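Local coordinates for protein carbohydrate deacetylase Agd3 (PDB 6NWZ) that probably removes acetyl groups from the fungal exopolysaccharide galactosaminogalactan, acting as a carbohydrate de-N-acetylase needed for biofilm formation, at residues 80-85 with 124-129; 143-148 with 214-219; 436-441 with 462-467. All blocks are in the same frame, centred on the assembly; numbering follows the deposited sequence.

Interaction 1 (80-85 with 124-129); sequences AAEVSY and GPKFGA
E82 reaches across to K126 and F127 with its carboxylate, and this single side chain carries the whole contact. Its CG is anti to the carbonyl carbon (chi1 -72°), and the chain beyond CG runs extended, which carries the carboxylate toward 124-129, where the lysine chain meets it; the CA atoms of E82 and K126 stand 10.6 Å apart. Its OE2 lies 3.1 Å from CE of K126. The lysine chain bends at both chi3 and chi4, and its NZ stays 4.4 Å from E82 OE2, beyond a salt bridge; at 2.60 Å resolution the pairing is best read as a loose attraction between opposite charges. F127 comes from the opposing direction: its CZ is 3.9 Å from CD of E82 and 3.8 Å from OE2 of E82, with the carboxylate plane turned 60° from the ring. F127 is buried and K126 exposed, so the carboxylate sits between an inner aromatic and an outer lysine. Within 124-129, F127 N bonds to the carbonyl O of G124 at 2.9 Å, closing the turn that presents both partners. Q118 of strand 115-119 touches both E82 and F127, and Q211 and A213 of strand 209-214 pack on the phenyl ring, so the contact lies beside two parallel-paired strands of the CBM87 region.

Interaction 2 (143-148 with 214-219); sequences QLLSFT and FFIGFA
L145 meets I216 through a pair of methyl groups, CD2 of the leucine lying 4.2 Å from CD1 of the isoleucine. Next to them, F147 approaches F214, with CE1 of F147 4.5 Å from CE2 of F214; the approach is oblique to both rings, and the distance is that of loose apolar contact. All four residues are buried, and no hydrogen bond links the two segments, so apolar side chains alone make the contact.

The backbones stand well apart, 10.1 Å between the CA atoms of L145 and I216 and 11.6 Å between those of F147 and F214, and the side chains must span that gap. I216 does so with an all-extended chain, CG1 opposite the backbone N (chi1 -179°) and CD1 continuing outward (chi2 175°). F214 also has a ring from its own segment beside it: CZ of F218 sits 4.1 Å above one face of the F214 ring, offset toward the rim.

Farther out, helix 224-237 supplies L229, which touches L145, F147 and F218, and A232, which touches F147. Strand 198-206 adds A200 against L145 and A201 against F214. Position along 143-148 is set by backbone hydrogen bonds on either edge of strand 144-147, L145 with V164 and F147 with G161 on one, L144 with A189 and S146 with Q187 on the other. As alternate residues of an extended strand, L145 and F147 lie on one face, where both touch L229. This is helix-on-sheet packing within the CBM87 region: helix 224-237 lies against strand 144-147, which is paired antiparallel on both edges, and against the segment leaving strand 209-214, away from the annotated sites.

Interaction 3 (436-441 with 462-467); sequences TGLHNG and PVLMNQ
L438 and L464 meet through their branched ends, the two side chains crossing at about a right angle. Followed outward, L438 begins with CB, 4.2 Å from CD2 of L464. CG lies anti to the carbonyl carbon (chi1 -76°), and from it CD2 touches both methyls of the other leucine, 3.7 Å from CD2 of L464 and 3.8 Å from CD1 of L464. Alongside, H439 brings its ring to V463: CG1 of V463 sits at the ring edge, near its plane, 3.6 Å from CE1 of H439. The valine directs CG1 there by placing it anti to its backbone N (chi1 -165°). G437 to N440 form a type I beta turn, closed by N440 N to the carbonyl O of G437 at 3.0 Å, and N440 is the N-cap of helix 441-449, its OD1 accepting from A443 N. Turn and cap belong to the deacetylase domain, where the side chain of L438 is about 10 Å from that of the zinc ligand H388. Both imidazole nitrogens of H439 are engaged, ND1 with the carbonyl O of S480 and NE2 with OE2 of E339, which fixes the ring's rotation. With an acceptor at each nitrogen, one of them a carboxylate, the imidazole is perhaps doubly protonated. NE2 of H439 also lies 4.2 Å from CD2 of L464.

Overall arrangement
From the N terminus, interaction 1 comes first, closing a 38-residue excursion that includes helix 99-112 and strand 115-119. Interaction 2 then closes a longer loop of 65 residues, containing strands but no helix, and brings strand 144-147 to the segment ahead of helix 224-237. Interaction 3 closes 20 residues holding most of helix 441-449 and strand 454-456, tying the turn before that helix to the 3-10 segment 462-464. The three follow in series, none nesting within or crossing another. Interactions 1 and 2 share the CBM87 range, with centres 16 Å apart, and touch where CB of F127 lies 3.9 Å from CE1 of F215. Interaction 3 belongs to the deacetylase range, its centre about 44 Å from that of interaction 1 and 38 Å from that of interaction 2.

Interaction 1 (80-85 with 124-129)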
loop_
_atom_site.group_PDB
_atom_site.type_symbol
_atom_site.label_atom_id
_atom_site.label_comp_id
_atom_site.label_asym_id
_atom_site.label_seq_id
_atom_site.Cartn_x
_atom_site.Cartn_y
_atom_site.Cartn_z
ATOM N N ALA A 80 23.372 8.225 -1.875
ATOM C CA ALA A 80 22.683 9.151 -0.990
ATOM C C ALA A 80 23.701 10.057 -0.307
ATOM O O ALA A 80 24.601 9.570 0.387
ATOM C CB ALA A 80 21.854 8.392 0.045
ATOM N N ALA A 81 23.558 11.369 -0.517
ATOM C CA ALA A 81 24.363 12.388 0.159
ATOM C C ALA A 81 25.852 12.255 -0.153
ATOM O O ALA A 81 26.699 12.650 0.654
ATOM C CB ALA A 81 24.131 12.363 1.674
ATOM N N GLU A 82 26.184 11.702 -1.323
ATOM C CA GLU A 82 27.567 11.512 -1.762
ATOM C C GLU A 82 28.413 10.752 -0.744
ATOM O O GLU A 82 29.640 10.897 -0.739
ATOM C CB GLU A 82 28.242 12.852 -2.081
ATOM C CG GLU A 82 27.756 13.528 -3.341
ATOM C CD GLU A 82 28.265 14.952 -3.465
ATOM O OE1 GLU A 82 27.870 15.804 -2.642
ATOM O OE2 GLU A 82 29.062 15.224 -4.386
ATOM N N VAL A 83 27.780 9.924 0.094
ATOM C CA VAL A 83 28.382 9.309 1.280
ATOM C C VAL A 83 29.443 10.224 1.883
ATOM O O VAL A 83 30.613 9.847 2.027
ATOM C CB VAL A 83 28.943 7.902 0.980
ATOM C CG1 VAL A 83 27.799 6.947 0.717
ATOM C CG2 VAL A 83 29.918 7.891 -0.195
ATOM N N SER A 84 29.025 11.429 2.261
ATOM C CA SER A 84 29.930 12.482 2.697
ATOM C C SER A 84 29.997 12.563 4.217
ATOM O O SER A 84 28.973 12.496 4.905
ATOM C CB SER A 84 29.494 13.834 2.135
ATOM O OG SER A 84 30.308 14.869 2.653
ATOM N N TYR A 85 31.212 12.720 4.732
ATOM C CA TYR A 85 31.456 12.906 6.153
ATOM C C TYR A 85 32.285 14.165 6.365
ATOM O O TYR A 85 32.956 14.651 5.451
ATOM C CB TYR A 85 32.196 11.715 6.768
ATOM C CG TYR A 85 31.453 10.401 6.750
ATOM C CD1 TYR A 85 31.465 9.585 5.625
ATOM C CD2 TYR A 85 30.774 9.958 7.874
ATOM C CE1 TYR A 85 30.801 8.372 5.616
ATOM C CE2 TYR A 85 30.109 8.750 7.877
ATOM C CZ TYR A 85 30.124 7.961 6.749
ATOM O OH TYR A 85 29.457 6.758 6.761
ATOM N N GLY A 124 26.341 21.480 -6.710
ATOM C CA GLY A 124 27.709 21.837 -6.982
ATOM C C GLY A 124 28.069 21.561 -8.424
ATOM O O GLY A 124 27.224 21.151 -9.228
ATOM N N PRO A 125 29.337 21.780 -8.781
ATOM C CA PRO A 125 29.751 21.567 -10.178
ATOM C C PRO A 125 29.556 20.140 -10.660
ATOM O O PRO A 125 29.299 19.929 -11.851
ATOM C CB PRO A 125 31.235 21.960 -10.165
ATOM C CG PRO A 125 31.392 22.830 -8.964
ATOM C CD PRO A 125 30.443 22.275 -7.949
ATOM N N LYS A 126 29.666 19.151 -9.767
ATOM C CA LYS A 126 29.447 17.760 -10.152
ATOM C C LYS A 126 28.014 17.501 -10.594
ATOM O O LYS A 126 27.741 16.461 -11.204
ATOM C CB LYS A 126 29.806 16.833 -8.990
ATOM C CG LYS A 126 31.255 16.916 -8.553
ATOM C CD LYS A 126 31.407 16.513 -7.098
ATOM C CE LYS A 126 30.472 17.326 -6.211
ATOM N NZ LYS A 126 30.575 18.796 -6.457
ATOM N N PHE A 127 27.090 18.413 -10.294
ATOM C CA PHE A 127 25.697 18.272 -10.694
ATOM C C PHE A 127 25.262 19.395 -11.626
ATOM O O PHE A 127 24.061 19.615 -11.813
ATOM C CB PHE A 127 24.795 18.213 -9.462
ATOM C CG PHE A 127 25.223 17.187 -8.454
ATOM C CD1 PHE A 127 25.188 15.836 -8.764
ATOM C CD2 PHE A 127 25.676 17.572 -7.205
ATOM C CE1 PHE A 127 25.586 14.889 -7.840
ATOM C CE2 PHE A 127 26.074 16.633 -6.279
ATOM C CZ PHE A 127 26.030 15.289 -6.595
ATOM N N GLY A 128 26.223 20.112 -12.206
ATOM C CA GLY A 128 25.925 21.119 -13.210
ATOM C C GLY A 128 25.110 22.286 -12.704
ATOM O O GLY A 128 24.388 22.914 -13.487
ATOM N N ALA A 129 25.210 22.602 -11.415
ATOM C CA ALA A 129 24.413 23.670 -10.834
ATOM C C ALA A 129 25.169 24.302 -9.674
ATOM O O ALA A 129 26.166 23.770 -9.184
ATOM C CB ALA A 129 23.046 23.157 -10.364
#

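Interaction 2 (143-148 with 214-219)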
loop_
_atom_site.group_PDB
_atom_site.type_symbol
_atom_site.label_atom_id
_atom_site.label_comp_id
_atom_site.label_asym_id
_atom_site.label_seq_id
_atom_site.Cartn_x
_atom_site.Cartn_y
_atom_site.Cartn_z
ATOM N N GLN A 143 7.583 25.140 1.249
ATOM C CA GLN A 143 8.010 25.505 -0.097
ATOM C C GLN A 143 7.500 24.433 -1.040
ATOM O O GLN A 143 7.889 23.267 -0.920
ATOM C CB GLN A 143 9.532 25.644 -0.207
ATOM C CG GLN A 143 9.990 26.163 -1.567
ATOM C CD GLN A 143 11.425 26.655 -1.562
ATOM O OE1 GLN A 143 12.304 26.032 -0.968
ATOM N NE2 GLN A 143 11.667 27.784 -2.219
ATOM N N LEU A 144 6.627 24.821 -1.962
ATOM C CA LEU A 144 6.012 23.861 -2.862
ATOM C C LEU A 144 7.006 23.394 -3.914
ATOM O O LEU A 144 7.838 24.169 -4.395
ATOM C CB LEU A 144 4.779 24.468 -3.524
ATOM C CG LEU A 144 3.662 24.772 -2.526
ATOM C CD1 LEU A 144 2.396 25.143 -3.257
ATOM C CD2 LEU A 144 3.426 23.580 -1.609
ATOM N N LEU A 145 6.915 22.113 -4.260
ATOM C CA LEU A 145 7.797 21.467 -5.221
ATOM C C LEU A 145 6.948 20.780 -6.280
ATOM O O LEU A 145 5.882 20.241 -5.971
ATOM C CB LEU A 145 8.710 20.450 -4.523
ATOM C CG LEU A 145 9.366 19.324 -5.326
ATOM C CD1 LEU A 145 10.379 19.884 -6.286
ATOM C CD2 LEU A 145 10.029 18.338 -4.397
ATOM N N SER A 146 7.414 20.804 -7.526
ATOM C CA SER A 146 6.665 20.173 -8.603
ATOM C C SER A 146 7.610 19.796 -9.732
ATOM O O SER A 146 8.607 20.478 -9.977
ATOM C CB SER A 146 5.575 21.098 -9.140
ATOM O OG SER A 146 6.166 22.146 -9.882
ATOM N N PHE A 147 7.275 18.705 -10.421
ATOM C CA PHE A 147 7.984 18.341 -11.641
ATOM C C PHE A 147 7.582 19.274 -12.773
ATOM O O PHE A 147 6.391 19.498 -13.013
ATOM C CB PHE A 147 7.687 16.892 -12.030
ATOM C CG PHE A 147 8.412 15.882 -11.192
ATOM C CD1 PHE A 147 9.786 15.737 -11.295
ATOM C CD2 PHE A 147 7.721 15.080 -10.302
ATOM C CE1 PHE A 147 10.456 14.814 -10.521
ATOM C CE2 PHE A 147 8.384 14.155 -9.527
ATOM C CZ PHE A 147 9.753 14.022 -9.634
ATOM N N THR A 148 8.576 19.824 -13.468
ATOM C CA THR A 148 8.322 20.692 -14.604
ATOM C C THR A 148 8.564 20.005 -15.940
ATOM O O THR A 148 8.154 20.537 -16.977
ATOM C CB THR A 148 9.187 21.950 -14.512
ATOM O OG1 THR A 148 10.567 21.577 -14.428
ATOM C CG2 THR A 148 8.806 22.747 -13.281
ATOM N N PHE A 214 19.001 15.088 -7.147
ATOM C CA PHE A 214 17.934 15.710 -6.371
ATOM C C PHE A 214 18.552 16.575 -5.278
ATOM O O PHE A 214 19.263 16.064 -4.404
ATOM C CB PHE A 214 17.013 14.655 -5.758
ATOM C CG PHE A 214 16.021 14.065 -6.728
ATOM C CD1 PHE A 214 16.368 12.995 -7.532
ATOM C CD2 PHE A 214 14.732 14.572 -6.818
ATOM C CE1 PHE A 214 15.457 12.447 -8.416
ATOM C CE2 PHE A 214 13.816 14.030 -7.701
ATOM C CZ PHE A 214 14.179 12.966 -8.502
ATOM N N PHE A 215 18.277 17.877 -5.323
ATOM C CA PHE A 215 18.756 18.829 -4.322
ATOM C C PHE A 215 17.838 18.902 -3.107
ATOM O O PHE A 215 17.583 19.986 -2.572
ATOM C CB PHE A 215 18.914 20.204 -4.964
ATOM C CG PHE A 215 19.792 20.207 -6.184
ATOM C CD1 PHE A 215 20.997 19.522 -6.190
ATOM C CD2 PHE A 215 19.405 20.886 -7.330
ATOM C CE1 PHE A 215 21.807 19.521 -7.317
ATOM C CE2 PHE A 215 20.209 20.888 -8.461
ATOM C CZ PHE A 215 21.411 20.204 -8.452
ATOM N N ILE A 216 17.323 17.759 -2.656
ATOM C CA ILE A 216 16.428 17.697 -1.509
ATOM C C ILE A 216 16.648 16.357 -0.821
ATOM O O ILE A 216 17.004 15.365 -1.462
ATOM C CB ILE A 216 14.950 17.892 -1.934
ATOM C CG1 ILE A 216 14.020 17.852 -0.722
ATOM C CG2 ILE A 216 14.531 16.849 -2.970
ATOM C CD1 ILE A 216 12.584 18.161 -1.058
ATOM N N GLY A 217 16.467 16.339 0.499
ATOM C CA GLY A 217 16.592 15.097 1.237
ATOM C C GLY A 217 15.405 14.176 1.013
ATOM O O GLY A 217 14.308 14.604 0.658
ATOM N N PHE A 218 15.640 12.883 1.223
ATOM C CA PHE A 218 14.610 11.860 1.113
ATOM C C PHE A 218 14.361 11.206 2.468
ATOM O O PHE A 218 15.283 11.040 3.273
ATOM C CB PHE A 218 15.002 10.800 0.082
ATOM C CG PHE A 218 14.613 11.154 -1.321
ATOM C CD1 PHE A 218 15.228 12.198 -1.985
ATOM C CD2 PHE A 218 13.634 10.432 -1.979
ATOM C CE1 PHE A 218 14.868 12.518 -3.284
ATOM C CE2 PHE A 218 13.271 10.745 -3.275
ATOM C CZ PHE A 218 13.888 11.789 -3.928
ATOM N N ALA A 219 13.102 10.835 2.720
ATOM C CA ALA A 219 12.711 10.201 3.976
ATOM C C ALA A 219 11.420 9.430 3.707
ATOM O O ALA A 219 10.317 9.860 4.050
ATOM C CB ALA A 219 12.532 11.224 5.096
#

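Interaction 3 (436-441 with 462-467)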
loop_
_atom_site.group_PDB
_atom_site.type_symbol
_atom_site.label_atom_id
_atom_site.label_comp_id
_atom_site.label_asym_id
_atom_site.label_seq_id
_atom_site.Cartn_x
_atom_site.Cartn_y
_atom_site.Cartn_z
ATOM N N THR A 436 -9.240 -9.835 17.180
ATOM C CA THR A 436 -9.006 -10.598 18.398
ATOM C C THR A 436 -8.852 -12.079 18.073
ATOM O O THR A 436 -9.271 -12.557 17.015
ATOM C CB THR A 436 -10.140 -10.398 19.426
ATOM O OG1 THR A 436 -11.377 -10.909 18.910
ATOM C CG2 THR A 436 -10.305 -8.924 19.761
ATOM N N GLY A 437 -8.233 -12.805 19.002
ATOM C CA GLY A 437 -7.964 -14.214 18.818
ATOM C C GLY A 437 -6.713 -14.531 18.032
ATOM O O GLY A 437 -6.392 -15.715 17.863
ATOM N N LEU A 438 -5.990 -13.519 17.551
ATOM C CA LEU A 438 -4.776 -13.756 16.780
ATOM C C LEU A 438 -3.640 -14.322 17.622
ATOM O O LEU A 438 -2.623 -14.735 17.056
ATOM C CB LEU A 438 -4.328 -12.464 16.094
ATOM C CG LEU A 438 -5.125 -12.044 14.850
ATOM C CD1 LEU A 438 -6.453 -11.380 15.202
ATOM C CD2 LEU A 438 -4.297 -11.133 13.970
ATOM N N HIS A 439 -3.777 -14.348 18.949
ATOM C CA HIS A 439 -2.817 -15.020 19.819
ATOM C C HIS A 439 -3.453 -16.183 20.566
ATOM O O HIS A 439 -2.804 -16.793 21.424
ATOM C CB HIS A 439 -2.192 -14.027 20.806
ATOM C CG HIS A 439 -1.432 -12.916 20.146
ATOM N ND1 HIS A 439 -0.261 -13.125 19.447
ATOM C CD2 HIS A 439 -1.674 -11.586 20.082
ATOM C CE1 HIS A 439 0.182 -11.971 18.981
ATOM N NE2 HIS A 439 -0.657 -11.022 19.351
ATOM N N ASN A 440 -4.704 -16.501 20.258
ATOM C CA ASN A 440 -5.395 -17.648 20.832
ATOM C C ASN A 440 -5.233 -18.819 19.870
ATOM O O ASN A 440 -5.846 -18.840 18.798
ATOM C CB ASN A 440 -6.865 -17.310 21.064
ATOM C CG ASN A 440 -7.614 -18.404 21.789
ATOM O OD1 ASN A 440 -7.266 -19.581 21.701
ATOM N ND2 ASN A 440 -8.661 -18.021 22.511
ATOM N N GLY A 441 -4.406 -19.792 20.249
ATOM C CA GLY A 441 -4.189 -20.938 19.381
ATOM C C GLY A 441 -5.451 -21.747 19.142
ATOM O O GLY A 441 -5.688 -22.230 18.031
ATOM N N PRO A 462 2.615 -3.794 16.126
ATOM C CA PRO A 462 3.757 -4.364 15.391
ATOM C C PRO A 462 3.864 -5.877 15.483
ATOM O O PRO A 462 4.465 -6.497 14.596
ATOM C CB PRO A 462 4.967 -3.678 16.046
ATOM C CG PRO A 462 4.421 -2.409 16.603
ATOM C CD PRO A 462 3.030 -2.739 17.065
ATOM N N VAL A 463 3.298 -6.492 16.523
ATOM C CA VAL A 463 3.321 -7.945 16.646
ATOM C C VAL A 463 2.652 -8.627 15.458
ATOM O O VAL A 463 2.967 -9.782 15.148
ATOM C CB VAL A 463 2.647 -8.362 17.971
ATOM C CG1 VAL A 463 2.974 -9.815 18.311
ATOM C CG2 VAL A 463 3.072 -7.434 19.093
ATOM N N LEU A 464 1.741 -7.935 14.773
ATOM C CA LEU A 464 0.940 -8.517 13.704
ATOM C C LEU A 464 1.476 -8.200 12.313
ATOM O O LEU A 464 0.788 -8.463 11.321
ATOM C CB LEU A 464 -0.508 -8.035 13.820
ATOM C CG LEU A 464 -1.210 -8.368 15.137
ATOM C CD1 LEU A 464 -2.646 -7.862 15.138
ATOM C CD2 LEU A 464 -1.159 -9.866 15.386
ATOM N N MET A 465 2.676 -7.641 12.211
ATOM C CA MET A 465 3.241 -7.270 10.926
ATOM C C MET A 465 4.568 -7.986 10.706
ATOM O O MET A 465 5.296 -8.285 11.657
ATOM C CB MET A 465 3.424 -5.755 10.827
ATOM C CG MET A 465 2.107 -5.009 10.772
ATOM S SD MET A 465 2.303 -3.227 10.624
ATOM C CE MET A 465 3.106 -3.083 9.029
ATOM N N ASN A 466 4.865 -8.271 9.440
ATOM C CA ASN A 466 6.085 -8.992 9.103
ATOM C C ASN A 466 7.301 -8.135 9.427
ATOM O O ASN A 466 7.377 -6.968 9.033
ATOM C CB ASN A 466 6.077 -9.384 7.622
ATOM C CG ASN A 466 7.259 -10.263 7.244
ATOM O OD1 ASN A 466 8.351 -9.768 6.971
ATOM N ND2 ASN A 466 7.041 -11.573 7.218
ATOM N N GLN A 467 8.249 -8.714 10.160
ATOM C CA GLN A 467 9.425 -7.989 10.623
ATOM C C GLN A 467 10.622 -8.130 9.690
ATOM O O GLN A 467 11.713 -7.662 10.031
ATOM C CB GLN A 467 9.807 -8.453 12.032
ATOM C CG GLN A 467 8.767 -8.125 13.084
ATOM C CD GLN A 467 8.412 -6.653 13.099
ATOM O OE1 GLN A 467 7.239 -6.284 13.121
ATOM N NE2 GLN A 467 9.429 -5.800 13.090
#